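Local structure of probable transcriptional regulator, LysR family protein (Rhodococcus sp., 2QL3) at the interface of chains A and B. The protein probably acts as a DNA-binding transcriptional regulator of the LysR family, the part crystallised being its C-terminal substrate-binding (effector-sensing) domain. Sequence-based numbering; all coordinates share one arbitrary frame. Chains: chain A/B, Probable transcriptional regulator, LysR family protein.

The interface of chains A and B. Residues chain A 17-18, 21, 164; chain B 137, 139-140, 143, 164.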
ATOM      1  N   PRO A  17      -8.040   0.910  -0.448  1.00 25.00           N
ATOM      2  CA  PRO A  17      -8.219   0.948  -1.952  1.00 26.11           C
ATOM      3  C   PRO A  17      -9.238  -0.028  -2.565  1.00 26.89           C
ATOM      4  O   PRO A  17      -9.570   0.072  -3.728  1.00 25.51           O
ATOM      5  CB  PRO A  17      -6.832   0.603  -2.488  1.00 26.01           C
ATOM      6  CG  PRO A  17      -6.079  -0.019  -1.332  1.00 23.49           C
ATOM      7  CD  PRO A  17      -6.872   0.094  -0.053  1.00 25.10           C
ATOM      8  N   THR A  18      -9.754  -0.953  -1.762  1.00 28.42           N
ATOM      9  CA  THR A  18     -10.550  -2.041  -2.311  1.00 28.96           C
ATOM     10  C   THR A  18     -12.026  -1.787  -2.046  1.00 30.86           C
ATOM     11  O   THR A  18     -12.852  -1.896  -2.972  1.00 32.97           O
ATOM     12  CB  THR A  18     -10.138  -3.399  -1.734  1.00 27.35           C
ATOM     13  OG1 THR A  18     -10.144  -3.307  -0.314  1.00 26.28           O
ATOM     14  CG2 THR A  18      -8.716  -3.721  -2.115  1.00 28.40           C
ATOM     15  N   PRO A  21     -13.163   3.245  -1.600  1.00 25.97           N
ATOM     16  CA  PRO A  21     -13.363   4.277  -2.645  1.00 25.78           C
ATOM     17  C   PRO A  21     -14.796   4.404  -3.135  1.00 26.64           C
ATOM     18  O   PRO A  21     -15.324   5.515  -3.100  1.00 25.72           O
ATOM     19  CB  PRO A  21     -12.428   3.842  -3.751  1.00 26.74           C
ATOM     20  CG  PRO A  21     -11.268   3.078  -2.977  1.00 26.80           C
ATOM     21  CD  PRO A  21     -12.078   2.304  -1.945  1.00 25.85           C
ATOM     22  N   TYR A 164       2.376  -3.626  -9.616  1.00 25.93           N
ATOM     23  CA  TYR A 164       2.927  -2.333 -10.065  1.00 25.68           C
ATOM     24  C   TYR A 164       4.063  -2.442 -11.088  1.00 26.20           C
ATOM     25  O   TYR A 164       4.291  -1.512 -11.840  1.00 27.00           O
ATOM     26  CB  TYR A 164       3.444  -1.495  -8.876  1.00 26.28           C
ATOM     27  CG  TYR A 164       2.399  -0.774  -7.998  1.00 26.28           C
ATOM     28  CD1 TYR A 164       2.813  -0.011  -6.895  1.00 24.32           C
ATOM     29  CD2 TYR A 164       1.020  -0.862  -8.263  1.00 23.69           C
ATOM     30  CE1 TYR A 164       1.895   0.695  -6.114  1.00 24.48           C
ATOM     31  CE2 TYR A 164       0.085  -0.177  -7.480  1.00 28.92           C
ATOM     32  CZ  TYR A 164       0.533   0.602  -6.412  1.00 26.03           C
ATOM     33  OH  TYR A 164      -0.374   1.283  -5.654  1.00 26.75           O
TER
ATOM     34  N   ASN B 137      -1.139   5.438   2.122  1.00 29.07           N
ATOM     35  CA  ASN B 137      -1.184   4.255   1.259  1.00 29.54           C
ATOM     36  C   ASN B 137      -1.240   4.657  -0.225  1.00 27.82           C
ATOM     37  O   ASN B 137      -2.231   5.217  -0.685  1.00 27.36           O
ATOM     38  CB  ASN B 137      -2.424   3.402   1.665  1.00 29.72           C
ATOM     39  CG  ASN B 137      -2.385   1.973   1.138  1.00 34.87           C
ATOM     40  OD1 ASN B 137      -1.310   1.403   0.959  1.00 44.15           O
ATOM     41  ND2 ASN B 137      -3.556   1.343   1.016  1.00 34.27           N
ATOM     42  N   GLU B 139      -1.728   2.997  -2.996  1.00 27.02           N
ATOM     43  CA  GLU B 139      -2.859   2.498  -3.743  1.00 27.29           C
ATOM     44  C   GLU B 139      -4.149   3.175  -3.303  1.00 26.95           C
ATOM     45  O   GLU B 139      -5.078   3.316  -4.088  1.00 27.31           O
ATOM     46  CB  GLU B 139      -3.023   0.965  -3.685  1.00 25.97           C
ATOM     47  CG  GLU B 139      -4.138   0.462  -4.688  1.00 28.94           C
ATOM     48  CD  GLU B 139      -3.905   0.828  -6.229  1.00 33.47           C
ATOM     49  OE1 GLU B 139      -4.873   0.698  -6.995  1.00 31.28           O
ATOM     50  OE2 GLU B 139      -2.800   1.291  -6.650  1.00 30.98           O
ATOM     51  N   THR B 140      -4.229   3.569  -2.040  1.00 26.28           N
ATOM     52  CA  THR B 140      -5.456   4.214  -1.621  1.00 25.35           C
ATOM     53  C   THR B 140      -5.574   5.528  -2.368  1.00 25.22           C
ATOM     54  O   THR B 140      -6.636   5.811  -2.884  1.00 24.94           O
ATOM     55  CB  THR B 140      -5.530   4.446  -0.111  1.00 26.67           C
ATOM     56  OG1 THR B 140      -5.303   3.207   0.552  1.00 25.08           O
ATOM     57  CG2 THR B 140      -6.872   5.067   0.320  1.00 20.26           C
ATOM     58  N   ALA B 143      -6.653   4.675  -6.012  1.00 22.58           N
ATOM     59  CA  ALA B 143      -8.049   4.188  -6.053  1.00 24.15           C
ATOM     60  C   ALA B 143      -9.040   5.317  -5.857  1.00 23.59           C
ATOM     61  O   ALA B 143     -10.052   5.389  -6.542  1.00 25.69           O
ATOM     62  CB  ALA B 143      -8.276   3.108  -4.985  1.00 21.58           C
ATOM     63  N   TYR B 164      -6.970  -1.060  -7.939  1.00 25.44           N
ATOM     64  CA  TYR B 164      -7.487  -2.260  -7.325  1.00 25.62           C
ATOM     65  C   TYR B 164      -8.959  -2.465  -7.622  1.00 25.79           C
ATOM     66  O   TYR B 164      -9.400  -3.582  -7.700  1.00 26.10           O
ATOM     67  CB  TYR B 164      -7.269  -2.146  -5.815  1.00 25.38           C
ATOM     68  CG  TYR B 164      -5.878  -2.532  -5.333  1.00 22.59           C
ATOM     69  CD1 TYR B 164      -5.664  -2.743  -3.967  1.00 22.29           C
ATOM     70  CD2 TYR B 164      -4.804  -2.700  -6.223  1.00 25.48           C
ATOM     71  CE1 TYR B 164      -4.450  -3.092  -3.474  1.00 22.83           C
ATOM     72  CE2 TYR B 164      -3.525  -3.024  -5.725  1.00 28.18           C
ATOM     73  CZ  TYR B 164      -3.397  -3.221  -4.325  1.00 22.51           C
ATOM     74  OH  TYR B 164      -2.214  -3.549  -3.796  1.00 27.74           O
TER
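The turn of chain A that runs from the 3-10 helix 13-15 into helix 20-30, with A:Pro17 at its front, presses onto the first half of helix 138-147 of chain B, the residue ahead of it and the loop carrying B:Tyr164; the matching tyrosine loop of chain A reaches in from farther off. The A:Pro17 ring does most of the touching. Its CB lies 3.5 Å from CG of B:Glu139, its CG meets CD1 of B:Tyr164 at 3.8 Å, and its CD comes up to the amide of B:Asn137 and the hydroxyl of B:Thr140, both side chains crossing the proline at about a right angle. On the flank, the methyl CB of B:Ala143 sits 3.6 Å from CG of A:Pro21 and also rests against CA of A:Pro17. CG2 of A:Thr18 touches CD1 of the B:Tyr164 ring, the two side chains crossing obliquely.

A polar link across is made by A:Tyr164, whose phenol OH donates to OE2 of B:Glu139 at 2.6 Å. The carboxylate oxygen lies in the plane of the ring, at its edge, and accepts through its anti lone pair, with the two flat groups turned 53° apart. B:Glu139 leaves its helix with CG anti to the backbone N (chi1 -172°), which carries CG over the centre of the B:Tyr164 ring, 3.4 Å above its plane; the bend at chi2 (58°) then turns the carboxylate towards its two partners. Its other oxygen, OE1, takes the backbone N-H of B:Tyr164 at 2.9 Å. One carboxylate, gripped through both oxygens, thus ties the tyrosine loops of the two chains together. Beside it, ND2 of B:Asn137 donates to OG1 of B:Thr140 at 2.6 Å, which probably fixes the amide and hydroxyl facing CD of A:Pro17.

This patch recurs with the chains exchanged in a two-fold interface, plausibly a dimer contact; with Tyr164 on the loop between strands 152-154 and 169-173, it draws on segments far apart in the substrate-binding domain's chain.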